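Local coordinates for probable signal peptide protein (Ralstonia solanacearum, PDB 2QGU), which binds a phospholipid in an internal pocket and probably carries phospholipids across the periplasm, at residues A[58-63]-A[111-116]; A[95-100]-A[189-194]; A[105-110]-A[200-205]. The protein carries 13 engineered substitutions. One frame throughout, in Å; residues are numbered along the deposited sequence. Where two conformers were deposited one is given.

Overall arrangement
Three long-range contacts all draw on helix 91-114, and each closes a loop that crosses the other two. From the N terminus, contact 1 comes first: helix 57-67 is met by the far end of helix 91-114 after 47 mostly helical residues and no strand. Contact 2 begins inside that loop, near the start of helix 91-114, and closes after 88 residues that include the whole antiparallel sheet. Contact 3 starts further along the same helix and ends further along helix 191-206, so the two helices run side by side. Contacts 1 and 3 touch through F61 and I106, while a probable hydrogen bond from N202 to the G100 carbonyl joins contacts 2 and 3.

Contact 1. Residues A[58-63]-A[111-116]; sequences QKVFQL and GALANV
V60 and L113 meet through single methyl groups, CG1 of V60 lying 4.2 Å from CD1 of L113, with the two side chains running obliquely past each other. This is a small apolar seam between helices, and it illustrates how one leucine can serve two neighbours one turn apart. L113 is extended beyond CB, its CD1 anti to CA (chi2 169°), which carries that methyl out between the two residues on the other helix. There CD2 of L63 comes within 4.5 Å of CD1 of L113, a looser approach than that of V60. All three side chains are buried, and no hydrogen bond crosses between the segments.

The packing thins rapidly away from L113. A114 follows it in the chain, yet its CB stays 5.1 Å from CG2 of V60, although these two residues have the closest CA atoms, 7.7 Å apart. Further round, G111 and, just past the helix end, N115 are solvent-exposed on one side, as Q58 is on the other. N115 marks where regular helix gives way to turn; its N still bonds to O of G111.

The lipid adds to the buried side: the side chain of L113 is about 4 Å from the bound phosphatidylethanolamine, and A112 and V116 belong to its pocket. L113 therefore stands between the lipid and helix 57-67, and the seam borders the pocket. Around it, L63 packs on T45 and I46 of helix 31-47 and on L52 of helix 50-53, V60 reaches L52 and also I106 of helix 91-114, and V116 leans on L43 and I46.

Contact 2. Residues A[95-100]-A[189-194]; sequences QQIQDG and GGVGGL. Engineered in segment 189-194: G192 (natural residue Ser).
A buried, wholly apolar contact between two helices, centred on I97 with V191 and L194, joins the early part of helix 91-114 to the first turn of helix 191-206, well away from the lipid: the side chain of I97 is about 13 Å from it. The contact is a compact example of one branched side chain set against two others spaced a turn apart. I97 supplies 66 of the 122 Å² buried. Its CG1 stands anti to the carbonyl carbon (chi1 -69°) and CD1 continues anti to CA (chi2 163°), an outstretched branch whose terminal methyl meets both partners. That CD1 lies 3.7 Å from CG1 of V191 and 4.1 Å from CD2 of L194.

The shorter CG2 branch of I97 takes part too, at 4.2 Å from the same CD2 of L194. Both partners cross the isoleucine at about a right angle, and no hydrogen bond spans the segments. L194 points toward helix 91-114 and uses the methyl at the end of its extended chain, whereas V191 offers its CG1.

The backbone that delivers V191 is a tight link between helices. G189, with positive phi, ends helix 173-188 in a Schellman motif, and G190 has backbone angles that a side chain would obstruct. From O of G190 weak bonds run to N of G193 and N of L194. G192, an engineered residue (serine in nature), takes no part in the contact.

On the other sides, L194 packs against F181 and I185 of helix 173-188, V191 touches Q88 and A89 in the loop that leads into helix 91-114, and I97 also meets M82 of helix 74-82 together with V195 and L198 of helix 191-206.

Contact 3. Residues A[105-110]-A[200-205]; sequences LIRTYA and ERNAQL. Engineered in segment 105-110: I106 (natural residue Val). With PEF (di-palmitoyl-3-sn-phosphatidylethanolamine), chain B.
R107 and L205 pass obliquely, CB of R107 sitting 3.9 Å from CD1 of L205. The same CD1 methyl lies 3.9 Å from OG1 of T108, a hydroxyl that is itself hydrogen-bonded to the carbonyl of L104. These van der Waals touches belong to the partly solvent-open side of the helix pair. Within segment 105-110, CG2 of T108 lies over the centre of one face of the Y109 ring, 3.9 Å above its plane.

Further out, R107 and N202 come close without a direct hydrogen bond. The arginine chain is extended from CG to NE and runs across N202 at about a right angle, CD of R107 lying 3.5 Å from OD1 of N202. The guanidinium and amide planes stand 73° apart, and S103 OG bonds to both R107 NE and N202 OD1. A water at the in-plane edge of the guanidinium accepts a bond from NH1 of R107 (2.9 Å) and donates a weak one to O of L205.

The two helical segments run roughly parallel, their axes inclined at 28° and 10.0 Å apart at closest approach; helix 191-206 packs on the side of helix 91-114 turned from the lipid, in what is probably an MlaC-type phospholipid carrier. Segment 105-110 meets the lipid with other residues.

Ligand contacts are purely hydrophobic here. CD2 of Y109 is 3.7 Å from C18 of an acyl chain, and CB of L105 touches C22 further along it.

Contact 1. Residues A[58-63]-A[111-116]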
loop_
_atom_site.group_PDB
_atom_site.type_symbol
_atom_site.label_atom_id
_atom_site.label_comp_id
_atom_site.label_asym_id
_atom_site.label_seq_id
_atom_site.Cartn_x
_atom_site.Cartn_y
_atom_site.Cartn_z
ATOM N N GLN A 58 16.012 4.337 4.121
ATOM C CA GLN A 58 16.082 5.052 2.855
ATOM C C GLN A 58 15.927 4.089 1.682
ATOM O O GLN A 58 15.191 4.372 0.735
ATOM C CB GLN A 58 17.378 5.865 2.731
ATOM C CG GLN A 58 17.493 6.653 1.420
ATOM C CD GLN A 58 16.473 7.777 1.308
ATOM O OE1 GLN A 58 16.762 8.920 1.655
ATOM N NE2 GLN A 58 15.269 7.453 0.841
ATOM N N LYS A 59 16.599 2.943 1.764
ATOM C CA LYS A 59 16.510 1.929 0.723
ATOM C C LYS A 59 15.131 1.274 0.626
ATOM O O LYS A 59 14.716 0.878 -0.463
ATOM C CB LYS A 59 17.630 0.896 0.884
ATOM C CG LYS A 59 19.003 1.494 0.606
ATOM C CD LYS A 59 20.115 0.483 0.775
ATOM C CE LYS A 59 21.455 1.087 0.382
ATOM N NZ LYS A 59 21.505 1.483 -1.054
ATOM N N VAL A 60 14.416 1.186 1.746
ATOM C CA VAL A 60 13.040 0.669 1.724
ATOM C C VAL A 60 12.126 1.650 0.979
ATOM O O VAL A 60 11.293 1.242 0.168
ATOM C CB VAL A 60 12.499 0.378 3.147
ATOM C CG1 VAL A 60 11.038 -0.002 3.097
ATOM C CG2 VAL A 60 13.285 -0.740 3.796
ATOM N N PHE A 61 12.284 2.946 1.251
ATOM C CA PHE A 61 11.543 3.957 0.500
ATOM C C PHE A 61 11.837 3.858 -0.995
ATOM O O PHE A 61 10.928 3.922 -1.813
ATOM C CB PHE A 61 11.859 5.370 1.011
ATOM C CG PHE A 61 10.971 5.827 2.137
ATOM C CD1 PHE A 61 9.983 6.783 1.913
ATOM C CD2 PHE A 61 11.129 5.312 3.419
ATOM C CE1 PHE A 61 9.162 7.219 2.949
ATOM C CE2 PHE A 61 10.302 5.738 4.470
ATOM C CZ PHE A 61 9.323 6.696 4.227
ATOM N N GLN A 62 13.110 3.696 -1.341
ATOM C CA GLN A 62 13.514 3.574 -2.739
ATOM C C GLN A 62 12.947 2.304 -3.388
ATOM O O GLN A 62 12.506 2.345 -4.540
ATOM C CB GLN A 62 15.038 3.683 -2.875
ATOM C CG GLN A 62 15.550 5.091 -2.523
ATOM C CD GLN A 62 17.038 5.153 -2.229
ATOM O OE1 GLN A 62 17.680 4.143 -1.950
ATOM N NE2 GLN A 62 17.591 6.365 -2.280
ATOM N N LEU A 63 12.924 1.203 -2.636
ATOM C CA LEU A 63 12.282 -0.046 -3.073
ATOM C C LEU A 63 10.820 0.173 -3.430
ATOM O O LEU A 63 10.351 -0.275 -4.482
ATOM C CB LEU A 63 12.394 -1.123 -1.983
ATOM C CG LEU A 63 11.569 -2.415 -2.114
ATOM C CD1 LEU A 63 12.207 -3.385 -3.089
ATOM C CD2 LEU A 63 11.405 -3.084 -0.764
ATOM N N GLY A 111 9.773 -2.919 8.593
ATOM C CA GLY A 111 10.314 -4.075 9.307
ATOM C C GLY A 111 9.984 -5.394 8.634
ATOM O O GLY A 111 10.865 -6.245 8.450
ATOM N N ALA A 112 8.720 -5.561 8.253
ATOM C CA ALA A 112 8.269 -6.778 7.591
ATOM C C ALA A 112 8.999 -6.987 6.270
ATOM O O ALA A 112 9.386 -8.106 5.940
ATOM C CB ALA A 112 6.761 -6.747 7.375
ATOM N N LEU A 113 9.195 -5.908 5.517
ATOM C CA LEU A 113 9.906 -6.006 4.247
ATOM C C LEU A 113 11.376 -6.369 4.450
ATOM O O LEU A 113 11.894 -7.252 3.769
ATOM C CB LEU A 113 9.768 -4.710 3.448
ATOM C CG LEU A 113 8.349 -4.423 2.951
ATOM C CD1 LEU A 113 8.247 -3.010 2.413
ATOM C CD2 LEU A 113 7.932 -5.453 1.893
ATOM N N ALA A 114 12.039 -5.698 5.388
ATOM C CA ALA A 114 13.458 -5.957 5.654
ATOM C C ALA A 114 13.722 -7.371 6.150
ATOM O O ALA A 114 14.807 -7.913 5.932
ATOM C CB ALA A 114 14.002 -4.949 6.643
ATOM N N ASN A 115 12.730 -7.964 6.809
ATOM C CA ASN A 115 12.871 -9.288 7.404
ATOM C C ASN A 115 12.641 -10.436 6.420
ATOM O O ASN A 115 12.793 -11.609 6.775
ATOM C CB ASN A 115 11.964 -9.421 8.633
ATOM C CG ASN A 115 12.455 -8.604 9.813
ATOM O OD1 ASN A 115 13.618 -8.193 9.871
ATOM N ND2 ASN A 115 11.564 -8.365 10.766
ATOM N N VAL A 116 12.286 -10.099 5.179
ATOM C CA VAL A 116 12.124 -11.109 4.127
ATOM C C VAL A 116 13.426 -11.894 3.925
ATOM O O VAL A 116 14.511 -11.309 3.875
ATOM C CB VAL A 116 11.639 -10.471 2.797
ATOM C CG1 VAL A 116 11.869 -11.401 1.600
ATOM C CG2 VAL A 116 10.160 -10.081 2.908
#

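Contact 2. Residues A[95-100]-A[189-194]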
loop_
_atom_site.group_PDB
_atom_site.type_symbol
_atom_site.label_atom_id
_atom_site.label_comp_id
_atom_site.label_asym_id
_atom_site.label_seq_id
_atom_site.Cartn_x
_atom_site.Cartn_y
_atom_site.Cartn_z
ATOM N N GLN A 95 -1.857 16.630 -1.884
ATOM C CA GLN A 95 -0.502 16.129 -2.086
ATOM C C GLN A 95 0.187 15.807 -0.757
ATOM O O GLN A 95 0.809 14.752 -0.613
ATOM C CB GLN A 95 0.336 17.122 -2.901
ATOM C CG GLN A 95 1.670 16.551 -3.363
ATOM C CD GLN A 95 1.501 15.335 -4.254
ATOM O OE1 GLN A 95 1.906 14.220 -3.897
ATOM N NE2 GLN A 95 0.885 15.534 -5.409
ATOM N N GLN A 96 0.064 16.707 0.218
ATOM C CA GLN A 96 0.676 16.497 1.533
ATOM C C GLN A 96 0.131 15.254 2.222
ATOM O O GLN A 96 0.891 14.501 2.835
ATOM C CB GLN A 96 0.470 17.717 2.433
ATOM C CG GLN A 96 1.196 18.961 1.944
ATOM C CD GLN A 96 0.858 20.204 2.736
ATOM O OE1 GLN A 96 -0.078 20.223 3.534
ATOM N NE2 GLN A 96 1.623 21.262 2.509
ATOM N N ILE A 97 -1.182 15.058 2.121
ATOM C CA ILE A 97 -1.832 13.882 2.708
ATOM C C ILE A 97 -1.404 12.582 2.020
ATOM O O ILE A 97 -1.092 11.604 2.698
ATOM C CB ILE A 97 -3.370 14.054 2.778
ATOM C CG1 ILE A 97 -3.713 15.133 3.813
ATOM C CG2 ILE A 97 -4.066 12.738 3.149
ATOM C CD1 ILE A 97 -5.115 15.698 3.708
ATOM N N GLN A 98 -1.380 12.574 0.690
ATOM C CA GLN A 98 -0.875 11.403 -0.026
ATOM C C GLN A 98 0.558 11.068 0.396
ATOM O O GLN A 98 0.870 9.910 0.680
ATOM C CB GLN A 98 -0.959 11.580 -1.543
ATOM C CG GLN A 98 -0.632 10.291 -2.292
ATOM C CD GLN A 98 -0.552 10.440 -3.803
ATOM O OE1 GLN A 98 0.130 9.657 -4.466
ATOM N NE2 GLN A 98 -1.247 11.426 -4.353
ATOM N N ASP A 99 1.419 12.082 0.446
ATOM C CA ASP A 99 2.818 11.877 0.811
ATOM C C ASP A 99 2.968 11.391 2.252
ATOM O O ASP A 99 3.750 10.481 2.530
ATOM C CB ASP A 99 3.627 13.157 0.587
ATOM C CG ASP A 99 3.752 13.533 -0.884
ATOM O OD1 ASP A 99 3.387 12.720 -1.758
ATOM O OD2 ASP A 99 4.226 14.654 -1.167
ATOM N N GLY A 100 2.204 11.988 3.166
ATOM C CA GLY A 100 2.266 11.608 4.580
ATOM C C GLY A 100 1.706 10.220 4.840
ATOM O O GLY A 100 2.239 9.473 5.661
ATOM N N GLY A 189 -11.736 18.767 13.610
ATOM C CA GLY A 189 -12.499 19.830 12.958
ATOM C C GLY A 189 -12.165 20.124 11.505
ATOM O O GLY A 189 -12.487 21.202 10.999
ATOM N N GLY A 190 -11.529 19.174 10.825
ATOM C CA GLY A 190 -11.308 19.320 9.394
ATOM C C GLY A 190 -10.055 18.680 8.837
ATOM O O GLY A 190 -9.342 17.963 9.539
ATOM N N VAL A 191 -9.793 18.978 7.563
ATOM C CA VAL A 191 -8.673 18.406 6.804
ATOM C C VAL A 191 -7.318 18.822 7.365
ATOM O O VAL A 191 -6.365 18.038 7.359
ATOM C CB VAL A 191 -8.772 18.788 5.307
ATOM C CG1 VAL A 191 -7.492 18.415 4.555
ATOM C CG2 VAL A 191 -9.991 18.118 4.673
ATOM N N GLY A 192 -7.228 20.058 7.850
ATOM C CA GLY A 192 -6.021 20.516 8.516
ATOM C C GLY A 192 -5.656 19.634 9.697
ATOM O O GLY A 192 -4.474 19.365 9.943
ATOM N N GLY A 193 -6.678 19.168 10.416
ATOM C CA GLY A 193 -6.496 18.235 11.529
ATOM C C GLY A 193 -5.862 16.928 11.091
ATOM O O GLY A 193 -5.018 16.371 11.799
ATOM N N LEU A 194 -6.261 16.445 9.920
ATOM C CA LEU A 194 -5.687 15.219 9.377
ATOM C C LEU A 194 -4.210 15.381 9.013
ATOM O O LEU A 194 -3.399 14.490 9.285
ATOM C CB LEU A 194 -6.496 14.716 8.178
ATOM C CG LEU A 194 -5.959 13.426 7.549
ATOM C CD1 LEU A 194 -5.931 12.275 8.561
ATOM C CD2 LEU A 194 -6.758 13.030 6.342
#

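Contact 3. Residues A[105-110]-A[200-205]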
loop_
_atom_site.group_PDB
_atom_site.type_symbol
_atom_site.label_atom_id
_atom_site.label_comp_id
_atom_site.label_asym_id
_atom_site.label_seq_id
_atom_site.Cartn_x
_atom_site.Cartn_y
_atom_site.Cartn_z
ATOM N N LEU A 105 2.626 4.376 5.825
ATOM C CA LEU A 105 2.556 2.961 5.447
ATOM C C LEU A 105 3.931 2.328 5.250
ATOM O O LEU A 105 4.168 1.218 5.719
ATOM C CB LEU A 105 1.690 2.763 4.203
ATOM C CG LEU A 105 0.207 3.100 4.357
ATOM C CD1 LEU A 105 -0.492 2.818 3.036
ATOM C CD2 LEU A 105 -0.439 2.299 5.492
ATOM N N ILE A 106 4.837 3.031 4.569
ATOM C CA ILE A 106 6.173 2.487 4.341
ATOM C C ILE A 106 6.865 2.261 5.688
ATOM O O ILE A 106 7.424 1.192 5.931
ATOM C CB ILE A 106 7.035 3.380 3.407
ATOM C CG1 ILE A 106 6.398 3.495 2.017
ATOM C CG2 ILE A 106 8.461 2.826 3.296
ATOM C CD1 ILE A 106 7.116 4.468 1.086
ATOM N N ARG A 107 6.808 3.254 6.574
ATOM C CA ARG A 107 7.418 3.135 7.898
ATOM C C ARG A 107 6.792 2.025 8.744
ATOM O O ARG A 107 7.485 1.356 9.507
ATOM C CB ARG A 107 7.361 4.474 8.639
ATOM C CG ARG A 107 8.206 5.553 7.993
ATOM C CD ARG A 107 7.965 6.927 8.636
ATOM N NE ARG A 107 8.754 7.947 7.947
ATOM C CZ ARG A 107 10.025 8.231 8.221
ATOM N NH1 ARG A 107 10.664 7.578 9.183
ATOM N NH2 ARG A 107 10.661 9.165 7.526
ATOM N N THR A 108 5.485 1.826 8.589
ATOM C CA THR A 108 4.764 0.767 9.298
ATOM C C THR A 108 5.235 -0.626 8.863
ATOM O O THR A 108 5.407 -1.521 9.698
ATOM C CB THR A 108 3.233 0.917 9.102
ATOM O OG1 THR A 108 2.807 2.165 9.668
ATOM C CG2 THR A 108 2.461 -0.215 9.784
ATOM N N TYR A 109 5.449 -0.804 7.559
ATOM C CA TYR A 109 5.754 -2.125 7.024
ATOM C C TYR A 109 7.222 -2.338 6.693
ATOM O O TYR A 109 7.600 -3.397 6.198
ATOM C CB TYR A 109 4.846 -2.439 5.823
ATOM C CG TYR A 109 3.393 -2.500 6.232
ATOM C CD1 TYR A 109 2.921 -3.537 7.036
ATOM C CD2 TYR A 109 2.494 -1.512 5.836
ATOM C CE1 TYR A 109 1.596 -3.586 7.438
ATOM C CE2 TYR A 109 1.163 -1.560 6.228
ATOM C CZ TYR A 109 0.723 -2.596 7.025
ATOM O OH TYR A 109 -0.600 -2.631 7.419
ATOM N N ALA A 110 8.056 -1.349 7.006
ATOM C CA ALA A 110 9.482 -1.432 6.684
ATOM C C ALA A 110 10.153 -2.630 7.350
ATOM O O ALA A 110 11.010 -3.272 6.742
ATOM C CB ALA A 110 10.194 -0.150 7.077
ATOM N N GLU A 200 2.096 13.870 13.175
ATOM C CA GLU A 200 2.302 13.208 14.468
ATOM C C GLU A 200 2.660 11.729 14.322
ATOM O O GLU A 200 3.579 11.239 14.978
ATOM C CB GLU A 200 1.064 13.359 15.345
ATOM C CG GLU A 200 0.800 14.782 15.791
ATOM C CD GLU A 200 -0.580 14.959 16.392
ATOM O OE1 GLU A 200 -1.261 13.945 16.642
ATOM O OE2 GLU A 200 -0.986 16.124 16.599
ATOM N N ARG A 201 1.936 11.028 13.452
ATOM C CA ARG A 201 2.157 9.597 13.259
ATOM C C ARG A 201 3.530 9.318 12.667
ATOM O O ARG A 201 4.226 8.395 13.099
ATOM C CB ARG A 201 1.063 8.986 12.379
ATOM C CG ARG A 201 -0.303 8.907 13.047
ATOM C CD ARG A 201 -0.321 7.918 14.216
ATOM N NE ARG A 201 -1.525 8.082 15.029
ATOM C CZ ARG A 201 -1.786 7.429 16.161
ATOM N NH1 ARG A 201 -2.920 7.668 16.810
ATOM N NH2 ARG A 201 -0.932 6.533 16.645
ATOM N N ASN A 202 3.920 10.124 11.685
ATOM C CA ASN A 202 5.230 9.972 11.069
ATOM C C ASN A 202 6.358 10.295 12.030
ATOM O O ASN A 202 7.392 9.637 12.008
ATOM C CB ASN A 202 5.318 10.779 9.777
ATOM C CG ASN A 202 4.670 10.056 8.614
ATOM O OD1 ASN A 202 5.083 8.950 8.255
ATOM N ND2 ASN A 202 3.645 10.663 8.029
ATOM N N ALA A 203 6.149 11.288 12.891
ATOM C CA ALA A 203 7.125 11.591 13.935
ATOM C C ALA A 203 7.274 10.432 14.927
ATOM O O ALA A 203 8.388 10.077 15.306
ATOM C CB ALA A 203 6.756 12.880 14.655
ATOM N N GLN A 204 6.152 9.837 15.323
ATOM C CA GLN A 204 6.153 8.699 16.248
ATOM C C GLN A 204 6.845 7.470 15.651
ATOM O O GLN A 204 7.604 6.785 16.341
ATOM C CB GLN A 204 4.719 8.355 16.682
ATOM C CG GLN A 204 4.605 7.203 17.687
ATOM C CD GLN A 204 5.230 7.518 19.036
ATOM O OE1 GLN A 204 4.849 8.485 19.701
ATOM N NE2 GLN A 204 6.186 6.694 19.451
ATOM N N LEU A 205 6.581 7.195 14.375
ATOM C CA LEU A 205 7.216 6.069 13.683
ATOM C C LEU A 205 8.713 6.284 13.471
ATOM O O LEU A 205 9.493 5.327 13.483
ATOM C CB LEU A 205 6.536 5.806 12.338
ATOM C CG LEU A 205 5.154 5.149 12.358
ATOM C CD1 LEU A 205 4.432 5.412 11.054
ATOM C CD2 LEU A 205 5.254 3.650 12.612
HETATM C C2 PEF B . 4.937 -10.352 8.399
HETATM C C1 PEF B . 4.991 -11.079 9.742
HETATM N N PEF B . 7.404 -10.681 15.154
HETATM C C3 PEF B . 5.674 -11.166 7.356
HETATM C C4 PEF B . 5.954 -10.194 13.242
HETATM C C5 PEF B . 6.053 -10.255 14.763
HETATM C C10 PEF B . 3.137 -8.883 8.163
HETATM C C11 PEF B . 1.822 -8.480 7.508
HETATM C C12 PEF B . 1.981 -8.458 5.988
HETATM C C13 PEF B . 2.848 -7.267 5.594
HETATM C C14 PEF B . 2.812 -7.022 4.097
HETATM C C15 PEF B . 3.633 -5.779 3.762
HETATM C C16 PEF B . 3.358 -5.322 2.332
HETATM C C17 PEF B . 3.932 -3.932 2.080
HETATM C C18 PEF B . 2.921 -2.848 2.461
HETATM C C19 PEF B . 2.907 -1.732 1.419
HETATM C C20 PEF B . 3.983 -0.687 1.729
HETATM C C21 PEF B . 4.020 0.391 0.649
HETATM C C22 PEF B . 2.865 1.377 0.825
HETATM C C23 PEF B . 3.030 2.588 -0.091
HETATM C C24 PEF B . 2.240 2.414 -1.387
HETATM C C25 PEF B . 2.807 3.296 -2.496
HETATM C C30 PEF B . 6.060 -11.292 5.068
HETATM C C31 PEF B . 6.142 -10.910 3.720
HETATM C C32 PEF B . 5.994 -9.558 3.440
HETATM C C33 PEF B . 6.391 -9.259 1.981
HETATM C C34 PEF B . 5.176 -9.060 1.060
HETATM C C35 PEF B . 5.474 -8.097 -0.105
HETATM C C36 PEF B . 4.295 -7.632 -0.696
HETATM C C37 PEF B . 4.512 -6.621 -1.638
HETATM C C38 PEF B . 3.301 -6.195 -2.195
HETATM C C39 PEF B . 3.460 -4.981 -3.120
HETATM C C40 PEF B . 2.099 -4.363 -3.500
HETATM C C41 PEF B . 1.640 -3.316 -2.468
HETATM C C42 PEF B . 0.615 -2.342 -3.061
HETATM C C43 PEF B . -0.169 -1.615 -1.961
HETATM C C44 PEF B . -1.113 -0.558 -2.547
HETATM C C45 PEF B . -1.897 0.164 -1.448
HETATM O O4 PEF B . 3.778 -8.050 8.811
HETATM O O5 PEF B . 6.190 -12.491 5.301
HETATM O O2 PEF B . 3.567 -10.168 8.001
HETATM O O3 PEF B . 5.844 -10.432 6.117
HETATM O O1P PEF B . 6.572 -13.351 11.126
HETATM O O2P PEF B . 8.190 -11.490 11.806
HETATM O O3P PEF B . 6.310 -10.967 10.284
HETATM O O4P PEF B . 5.877 -11.528 12.709
HETATM P P PEF B . 6.824 -11.928 11.464
HETATM O O HOH W 1 10.228 5.093 10.633
#